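Local atomic coordinates of selenium-binding protein (Sulfolobus tokodaii, PDB entry 2ECE), a protein that is of uncharacterised function but folds as a beta-propeller of the selenium-binding protein family and may bind selenium. Residues T56-V61 / K433-D438; V397-Y402 / K415-K420. All coordinates share one frame; numbering follows the deposited sequence.

Contact 1: residues T56-V61 / K433-D438; sequences TYSKIV and KEFFVD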
ATOM      1  N   THR A  56     -17.527  18.753  10.450  1.00 33.16           N
ATOM      2  CA  THR A  56     -17.447  17.315  10.685  1.00 30.52           C
ATOM      3  C   THR A  56     -16.009  16.845  10.470  1.00 29.63           C
ATOM      4  O   THR A  56     -15.763  15.710  10.065  1.00 29.48           O
ATOM      5  CB  THR A  56     -18.404  16.513   9.766  1.00 30.07           C
ATOM      6  OG1 THR A  56     -18.279  16.957   8.409  1.00 28.27           O
ATOM      7  CG2 THR A  56     -19.840  16.674  10.237  1.00 29.67           C
ATOM      8  N   TYR A  57     -15.064  17.735  10.758  1.00 28.20           N
ATOM      9  CA  TYR A  57     -13.641  17.442  10.617  1.00 27.41           C
ATOM     10  C   TYR A  57     -13.238  16.289  11.537  1.00 26.96           C
ATOM     11  O   TYR A  57     -13.660  16.233  12.690  1.00 26.70           O
ATOM     12  CB  TYR A  57     -12.832  18.700  10.955  1.00 27.37           C
ATOM     13  CG  TYR A  57     -11.333  18.505  11.048  1.00 26.46           C
ATOM     14  CD1 TYR A  57     -10.595  18.032   9.961  1.00 26.82           C
ATOM     15  CD2 TYR A  57     -10.646  18.824  12.220  1.00 26.61           C
ATOM     16  CE1 TYR A  57      -9.209  17.887  10.038  1.00 26.14           C
ATOM     17  CE2 TYR A  57      -9.269  18.681  12.308  1.00 26.90           C
ATOM     18  CZ  TYR A  57      -8.554  18.212  11.214  1.00 25.38           C
ATOM     19  OH  TYR A  57      -7.191  18.071  11.306  1.00 25.06           O
ATOM     20  N   SER A  58     -12.432  15.369  11.012  1.00 26.87           N
ATOM     21  CA  SER A  58     -11.948  14.209  11.765  1.00 25.96           C
ATOM     22  C   SER A  58     -13.058  13.246  12.184  1.00 26.58           C
ATOM     23  O   SER A  58     -12.932  12.532  13.185  1.00 27.19           O
ATOM     24  CB  SER A  58     -11.176  14.670  13.006  1.00 27.92           C
ATOM     25  OG  SER A  58     -10.486  13.585  13.607  1.00 28.75           O
ATOM     26  N   LYS A  59     -14.139  13.224  11.411  1.00 26.01           N
ATOM     27  CA  LYS A  59     -15.271  12.349  11.686  1.00 26.76           C
ATOM     28  C   LYS A  59     -15.559  11.428  10.514  1.00 26.70           C
ATOM     29  O   LYS A  59     -15.325  11.791   9.364  1.00 26.32           O
ATOM     30  CB  LYS A  59     -16.539  13.161  11.922  1.00 27.96           C
ATOM     31  CG  LYS A  59     -16.759  13.729  13.305  1.00 31.77           C
ATOM     32  CD  LYS A  59     -18.146  14.355  13.316  1.00 33.10           C
ATOM     33  CE  LYS A  59     -18.628  14.743  14.696  1.00 34.21           C
ATOM     34  NZ  LYS A  59     -19.967  15.381  14.574  1.00 36.53           N
ATOM     35  N   ILE A  60     -16.079  10.239  10.806  1.00 26.37           N
ATOM     36  CA  ILE A  60     -16.466   9.319   9.746  1.00 25.89           C
ATOM     37  C   ILE A  60     -17.851   9.845   9.401  1.00 26.30           C
ATOM     38  O   ILE A  60     -18.752   9.817  10.240  1.00 27.28           O
ATOM     39  CB  ILE A  60     -16.606   7.883  10.257  1.00 25.35           C
ATOM     40  CG1 ILE A  60     -15.242   7.345  10.686  1.00 26.01           C
ATOM     41  CG2 ILE A  60     -17.228   7.017   9.174  1.00 27.19           C
ATOM     42  CD1 ILE A  60     -15.314   6.061  11.496  1.00 26.42           C
ATOM     43  N   VAL A  61     -18.033  10.337   8.184  1.00 24.86           N
ATOM     44  CA  VAL A  61     -19.323  10.888   7.814  1.00 24.21           C
ATOM     45  C   VAL A  61     -20.207   9.911   7.052  1.00 24.95           C
ATOM     46  O   VAL A  61     -21.390  10.176   6.840  1.00 24.43           O
ATOM     47  CB  VAL A  61     -19.138  12.175   7.001  1.00 24.31           C
ATOM     48  CG1 VAL A  61     -18.407  13.206   7.846  1.00 23.61           C
ATOM     49  CG2 VAL A  61     -18.357  11.880   5.735  1.00 21.17           C
ATOM     50  N   LYS A 433      -2.109  16.562  17.208  1.00 33.07           N
ATOM     51  CA  LYS A 433      -2.814  16.248  18.446  1.00 34.42           C
ATOM     52  C   LYS A 433      -4.333  16.220  18.287  1.00 33.20           C
ATOM     53  O   LYS A 433      -5.004  15.339  18.824  1.00 33.20           O
ATOM     54  CB  LYS A 433      -2.435  17.266  19.531  1.00 36.34           C
ATOM     55  CG  LYS A 433      -3.090  17.017  20.883  1.00 40.36           C
ATOM     56  CD  LYS A 433      -3.069  18.278  21.739  1.00 44.89           C
ATOM     57  CE  LYS A 433      -3.755  18.059  23.082  1.00 46.03           C
ATOM     58  NZ  LYS A 433      -5.175  17.615  22.931  1.00 47.13           N
ATOM     59  N   GLU A 434      -4.867  17.177  17.535  1.00 33.44           N
ATOM     60  CA  GLU A 434      -6.308  17.297  17.338  1.00 33.85           C
ATOM     61  C   GLU A 434      -6.990  16.210  16.505  1.00 32.47           C
ATOM     62  O   GLU A 434      -8.074  15.742  16.862  1.00 32.99           O
ATOM     63  CB  GLU A 434      -6.630  18.665  16.729  1.00 38.54           C
ATOM     64  CG  GLU A 434      -5.801  19.810  17.308  1.00 44.41           C
ATOM     65  CD  GLU A 434      -4.446  19.953  16.630  1.00 47.95           C
ATOM     66  OE1 GLU A 434      -4.405  20.400  15.459  1.00 50.55           O
ATOM     67  OE2 GLU A 434      -3.419  19.615  17.261  1.00 50.08           O
ATOM     68  N   PHE A 435      -6.364  15.806  15.401  1.00 30.72           N
ATOM     69  CA  PHE A 435      -6.953  14.798  14.518  1.00 27.78           C
ATOM     70  C   PHE A 435      -6.857  13.355  15.013  1.00 26.13           C
ATOM     71  O   PHE A 435      -5.803  12.909  15.463  1.00 24.74           O
ATOM     72  CB  PHE A 435      -6.320  14.895  13.120  1.00 27.79           C
ATOM     73  CG  PHE A 435      -6.978  14.016  12.095  1.00 27.25           C
ATOM     74  CD1 PHE A 435      -6.624  12.673  11.974  1.00 27.40           C
ATOM     75  CD2 PHE A 435      -7.981  14.522  11.274  1.00 26.12           C
ATOM     76  CE1 PHE A 435      -7.268  11.843  11.042  1.00 27.58           C
ATOM     77  CE2 PHE A 435      -8.632  13.705  10.344  1.00 28.32           C
ATOM     78  CZ  PHE A 435      -8.274  12.364  10.228  1.00 26.04           C
ATOM     79  N   PHE A 436      -7.969  12.631  14.919  1.00 25.76           N
ATOM     80  CA  PHE A 436      -7.996  11.228  15.320  1.00 24.76           C
ATOM     81  C   PHE A 436      -9.300  10.544  14.962  1.00 24.02           C
ATOM     82  O   PHE A 436     -10.383  11.081  15.188  1.00 23.61           O
ATOM     83  CB  PHE A 436      -7.763  11.070  16.827  1.00 25.18           C
ATOM     84  CG  PHE A 436      -7.468   9.649  17.244  1.00 23.38           C
ATOM     85  CD1 PHE A 436      -8.448   8.849  17.829  1.00 24.02           C
ATOM     86  CD2 PHE A 436      -6.215   9.107  17.018  1.00 22.95           C
ATOM     87  CE1 PHE A 436      -8.173   7.528  18.177  1.00 23.68           C
ATOM     88  CE2 PHE A 436      -5.927   7.790  17.360  1.00 23.39           C
ATOM     89  CZ  PHE A 436      -6.905   6.998  17.941  1.00 24.28           C
ATOM     90  N   VAL A 437      -9.180   9.355  14.386  1.00 23.05           N
ATOM     91  CA  VAL A 437     -10.339   8.561  14.044  1.00 23.41           C
ATOM     92  C   VAL A 437     -10.129   7.213  14.709  1.00 23.83           C
ATOM     93  O   VAL A 437      -9.072   6.586  14.560  1.00 23.76           O
ATOM     94  CB  VAL A 437     -10.477   8.345  12.522  1.00 24.64           C
ATOM     95  CG1 VAL A 437     -11.752   7.569  12.226  1.00 20.74           C
ATOM     96  CG2 VAL A 437     -10.488   9.685  11.806  1.00 23.74           C
ATOM     97  N   ASP A 438     -11.125   6.801  15.478  1.00 24.27           N
ATOM     98  CA  ASP A 438     -11.112   5.521  16.160  1.00 24.69           C
ATOM     99  C   ASP A 438     -12.204   4.728  15.446  1.00 23.26           C
ATOM    100  O   ASP A 438     -13.367   5.122  15.445  1.00 22.91           O
ATOM    101  CB  ASP A 438     -11.428   5.733  17.646  1.00 29.97           C
ATOM    102  CG  ASP A 438     -12.115   4.542  18.278  1.00 33.60           C
ATOM    103  OD1 ASP A 438     -11.798   3.390  17.909  1.00 33.49           O
ATOM    104  OD2 ASP A 438     -12.968   4.768  19.162  1.00 38.76           O
TER
HETATM  105  O   HOH W   1      -6.067  19.096  13.405  1.00 32.80           O
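Two neighbouring blades of the beta-propeller meet here at their outer strands: a type II turn, Thr-56 to Lys-59, leads into strand 60-65 and packs against the outer strand 429-438 of the next blade. No backbone ladder joins them; the contact rests on side chains, with Ser-58 at its centre, and its one direct hydrogen bond joins a side chain to a backbone N-H. The Ser-58 backbone takes the left-handed conformation (phi 65°) of the third turn position. From there CB lies 3.6 Å from Phe-435 CD2. OG, anti to the backbone N (chi1 -169°), continues across one face of the Phe-435 ring toward its rim, with CD2 3.5 Å from OG. At its tip the hydroxyl oxygen accepts a nearly straight bond from Phe-436 N (N to OG 3.0 Å, 168° at the hydrogen). Tyr-57 reaches the same phenyl at its edge; the two rings are oblique, their centroids 5.7 Å apart. The Tyr-57 hydroxyl has Lys-420 NZ of the second blade as a partner and, through a water, meets Glu-434 OE1. Further along, Ile-60 supplies an apolar patch beside Val-437, while Phe-435 and Val-437 both lean on Val-48 of the first blade. Between Ile-60 and Val-437 the nearest atoms are two gamma carbons, a methylene and a methyl, Ile-60 CG1 to Val-437 CG1 at 3.8 Å.

Contact 2: residues V397-Y402 / K415-K420; sequences VTNSLY and KGWMVK
Asn-399 ND2 is gripped by two carbonyl oxygens, Lys-415 O across the contact and Thr-380 O from a nearby loop. The bond to Lys-415 O is 2.9 Å from ND2 and almost straight (170°); the oxygen lies in the amide plane, although ND2 stands above the plane of that carbonyl. Asn-399 OD1, the other arm of the amide, takes a longer bond from Trp-417 N, 3.2 Å from N to OD1. Thus fixed at both ends, the amide stacks over one face of the Trp-417 indole, toward its rim, the planes 22° apart. Asn-399 CB itself lies over the six-membered ring in a CH-pi contact, 3.7 Å from CB to the ring centroid; with CG between backbone N and carbonyl carbon (chi1 62°), the amide is turned over the same face. ND2 and Trp-417 NE1, both donors, share the acceptor Thr-380 O. At the indole's edge sits Val-397 O, and Val-397 CG1 packs on CZ3. The strands are joined at the antiparallel hydrogen-bonded pair Val-397 and Val-419: Val-397 N to Val-419 O is 2.7 Å, and Val-419 N to Val-397 O is 2.8 Å. Thr-398 CA still touches Trp-417 O in a CA-H...O contact; from Asn-399 on the backbones diverge, and its side chain carries the link. Such antiparallel pairing of second and third strands builds the four-stranded blade of a beta-propeller.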
ATOM      1  N   VAL A 397      -2.006   7.864   8.825  1.00 19.68           N
ATOM      2  CA  VAL A 397      -1.508   6.566   9.266  1.00 19.14           C
ATOM      3  C   VAL A 397      -2.588   5.640   9.825  1.00 18.49           C
ATOM      4  O   VAL A 397      -3.397   6.067  10.653  1.00 18.79           O
ATOM      5  CB  VAL A 397      -0.453   6.761  10.382  1.00 19.98           C
ATOM      6  CG1 VAL A 397       0.268   5.452  10.655  1.00 18.55           C
ATOM      7  CG2 VAL A 397       0.526   7.874   9.998  1.00 17.48           C
ATOM      8  N   THR A 398      -2.613   4.387   9.366  1.00 16.36           N
ATOM      9  CA  THR A 398      -3.559   3.394   9.891  1.00 16.99           C
ATOM     10  C   THR A 398      -2.714   2.252  10.482  1.00 16.74           C
ATOM     11  O   THR A 398      -1.493   2.244  10.311  1.00 17.70           O
ATOM     12  CB  THR A 398      -4.546   2.872   8.826  1.00 15.94           C
ATOM     13  OG1 THR A 398      -3.826   2.292   7.730  1.00 16.64           O
ATOM     14  CG2 THR A 398      -5.440   4.018   8.344  1.00 18.07           C
ATOM     15  N   ASN A 399      -3.340   1.271  11.124  1.00 15.83           N
ATOM     16  CA  ASN A 399      -2.551   0.259  11.841  1.00 18.21           C
ATOM     17  C   ASN A 399      -2.693  -1.241  11.615  1.00 19.09           C
ATOM     18  O   ASN A 399      -2.042  -2.022  12.316  1.00 20.23           O
ATOM     19  CB  ASN A 399      -2.728   0.519  13.336  1.00 17.78           C
ATOM     20  CG  ASN A 399      -4.172   0.362  13.778  1.00 21.09           C
ATOM     21  OD1 ASN A 399      -5.101   0.684  13.027  1.00 19.32           O
ATOM     22  ND2 ASN A 399      -4.373  -0.129  14.998  1.00 18.59           N
ATOM     23  N   SER A 400      -3.528  -1.660  10.674  1.00 19.51           N
ATOM     24  CA  SER A 400      -3.706  -3.081  10.428  1.00 19.42           C
ATOM     25  C   SER A 400      -2.899  -3.569   9.225  1.00 20.78           C
ATOM     26  O   SER A 400      -2.785  -2.868   8.225  1.00 19.60           O
ATOM     27  CB  SER A 400      -5.187  -3.384  10.219  1.00 17.88           C
ATOM     28  OG  SER A 400      -5.368  -4.735   9.849  1.00 21.31           O
ATOM     29  N   LEU A 401      -2.353  -4.781   9.329  1.00 20.36           N
ATOM     30  CA  LEU A 401      -1.557  -5.369   8.257  1.00 19.42           C
ATOM     31  C   LEU A 401      -2.351  -6.442   7.512  1.00 19.78           C
ATOM     32  O   LEU A 401      -2.533  -6.373   6.297  1.00 17.61           O
ATOM     33  CB  LEU A 401      -0.268  -5.990   8.825  1.00 18.61           C
ATOM     34  CG  LEU A 401       0.654  -6.713   7.829  1.00 21.16           C
ATOM     35  CD1 LEU A 401       1.176  -5.719   6.798  1.00 19.97           C
ATOM     36  CD2 LEU A 401       1.816  -7.370   8.569  1.00 21.74           C
ATOM     37  N   TYR A 402      -2.809  -7.441   8.260  1.00 19.30           N
ATOM     38  CA  TYR A 402      -3.582  -8.544   7.701  1.00 19.04           C
ATOM     39  C   TYR A 402      -4.262  -9.293   8.862  1.00 20.18           C
ATOM     40  O   TYR A 402      -3.627  -9.611   9.866  1.00 20.39           O
ATOM     41  CB  TYR A 402      -2.657  -9.478   6.900  1.00 17.75           C
ATOM     42  CG  TYR A 402      -3.391 -10.568   6.142  1.00 20.35           C
ATOM     43  CD1 TYR A 402      -3.730 -11.773   6.765  1.00 20.37           C
ATOM     44  CD2 TYR A 402      -3.802 -10.375   4.822  1.00 18.28           C
ATOM     45  CE1 TYR A 402      -4.464 -12.757   6.090  1.00 20.40           C
ATOM     46  CE2 TYR A 402      -4.534 -11.348   4.141  1.00 18.73           C
ATOM     47  CZ  TYR A 402      -4.861 -12.536   4.782  1.00 19.26           C
ATOM     48  OH  TYR A 402      -5.587 -13.501   4.119  1.00 21.52           O
ATOM     49  N   LYS A 415      -7.364  -2.878  17.112  1.00 23.88           N
ATOM     50  CA  LYS A 415      -8.530  -2.069  16.791  1.00 24.70           C
ATOM     51  C   LYS A 415      -8.036  -0.904  15.942  1.00 23.97           C
ATOM     52  O   LYS A 415      -7.021  -0.271  16.258  1.00 22.79           O
ATOM     53  CB  LYS A 415      -9.199  -1.581  18.076  1.00 26.62           C
ATOM     54  CG  LYS A 415      -9.819  -2.727  18.876  1.00 29.16           C
ATOM     55  CD  LYS A 415     -10.358  -2.270  20.215  1.00 33.06           C
ATOM     56  CE  LYS A 415     -10.892  -3.459  21.007  1.00 35.92           C
ATOM     57  NZ  LYS A 415     -11.340  -3.050  22.370  1.00 38.75           N
ATOM     58  N   GLY A 416      -8.758  -0.625  14.863  1.00 23.96           N
ATOM     59  CA  GLY A 416      -8.345   0.422  13.949  1.00 21.77           C
ATOM     60  C   GLY A 416      -8.437   1.876  14.359  1.00 22.01           C
ATOM     61  O   GLY A 416      -9.349   2.301  15.080  1.00 21.97           O
ATOM     62  N   TRP A 417      -7.456   2.638  13.888  1.00 20.77           N
ATOM     63  CA  TRP A 417      -7.399   4.072  14.103  1.00 20.51           C
ATOM     64  C   TRP A 417      -6.743   4.717  12.897  1.00 21.43           C
ATOM     65  O   TRP A 417      -6.193   4.030  12.026  1.00 20.75           O
ATOM     66  CB  TRP A 417      -6.617   4.460  15.385  1.00 19.84           C
ATOM     67  CG  TRP A 417      -5.289   3.759  15.676  1.00 21.54           C
ATOM     68  CD1 TRP A 417      -5.063   2.828  16.654  1.00 21.93           C
ATOM     69  CD2 TRP A 417      -4.009   3.995  15.054  1.00 21.31           C
ATOM     70  NE1 TRP A 417      -3.737   2.480  16.688  1.00 22.01           N
ATOM     71  CE2 TRP A 417      -3.065   3.178  15.720  1.00 22.36           C
ATOM     72  CE3 TRP A 417      -3.569   4.819  14.006  1.00 23.54           C
ATOM     73  CZ2 TRP A 417      -1.708   3.157  15.372  1.00 22.41           C
ATOM     74  CZ3 TRP A 417      -2.213   4.799  13.658  1.00 21.67           C
ATOM     75  CH2 TRP A 417      -1.301   3.973  14.343  1.00 24.25           C
ATOM     76  N   MET A 418      -6.843   6.036  12.825  1.00 21.63           N
ATOM     77  CA  MET A 418      -6.194   6.781  11.764  1.00 22.47           C
ATOM     78  C   MET A 418      -5.614   8.010  12.421  1.00 21.81           C
ATOM     79  O   MET A 418      -6.320   8.783  13.072  1.00 20.33           O
ATOM     80  CB  MET A 418      -7.152   7.196  10.654  1.00 22.92           C
ATOM     81  CG  MET A 418      -6.436   8.062   9.621  1.00 24.42           C
ATOM     82  SD  MET A 418      -7.162   8.116   7.989  1.00 27.61           S
ATOM     83  CE  MET A 418      -8.685   8.892   8.366  1.00 19.66           C
ATOM     84  N   VAL A 419      -4.311   8.159  12.265  1.00 21.52           N
ATOM     85  CA  VAL A 419      -3.590   9.266  12.850  1.00 22.94           C
ATOM     86  C   VAL A 419      -3.078  10.191  11.761  1.00 24.73           C
ATOM     87  O   VAL A 419      -2.783   9.746  10.644  1.00 23.95           O
ATOM     88  CB  VAL A 419      -2.405   8.728  13.679  1.00 23.37           C
ATOM     89  CG1 VAL A 419      -1.332   9.790  13.838  1.00 24.02           C
ATOM     90  CG2 VAL A 419      -2.906   8.264  15.042  1.00 21.31           C
ATOM     91  N   LYS A 420      -2.994  11.480  12.080  1.00 24.23           N
ATOM     92  CA  LYS A 420      -2.477  12.449  11.131  1.00 23.54           C
ATOM     93  C   LYS A 420      -1.164  13.003  11.658  1.00 23.59           C
ATOM     94  O   LYS A 420      -1.040  13.324  12.843  1.00 23.27           O
ATOM     95  CB  LYS A 420      -3.457  13.600  10.893  1.00 23.45           C
ATOM     96  CG  LYS A 420      -2.880  14.634   9.928  1.00 24.51           C
ATOM     97  CD  LYS A 420      -3.912  15.607   9.363  1.00 28.59           C
ATOM     98  CE  LYS A 420      -4.201  16.778  10.290  1.00 27.12           C
ATOM     99  NZ  LYS A 420      -4.972  17.852   9.582  1.00 23.82           N
TER

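Contact 2 knits the second and third strands of one blade, while contact 1 sets the fourth strand of that blade against the outer edge of its neighbour; their centres are 13 Å apart. Strands 417-423 and 429-438, successive in the chain, connect them: Met-418 N lies 2.9 Å from Val-437 O, a probable backbone hydrogen bond of the sheet. Lys-420 spans both, its CB 3.5 Å from Phe-435 CD1 and its NZ 2.8 Å from Tyr-57 OH, a probable hydrogen bond. In sequence, contact 2 falls within the long excursion closed by contact 1. The neighbouring blade combines N-terminal strands with 443-449 near the C-terminus, the ring closure familiar from beta-propellers.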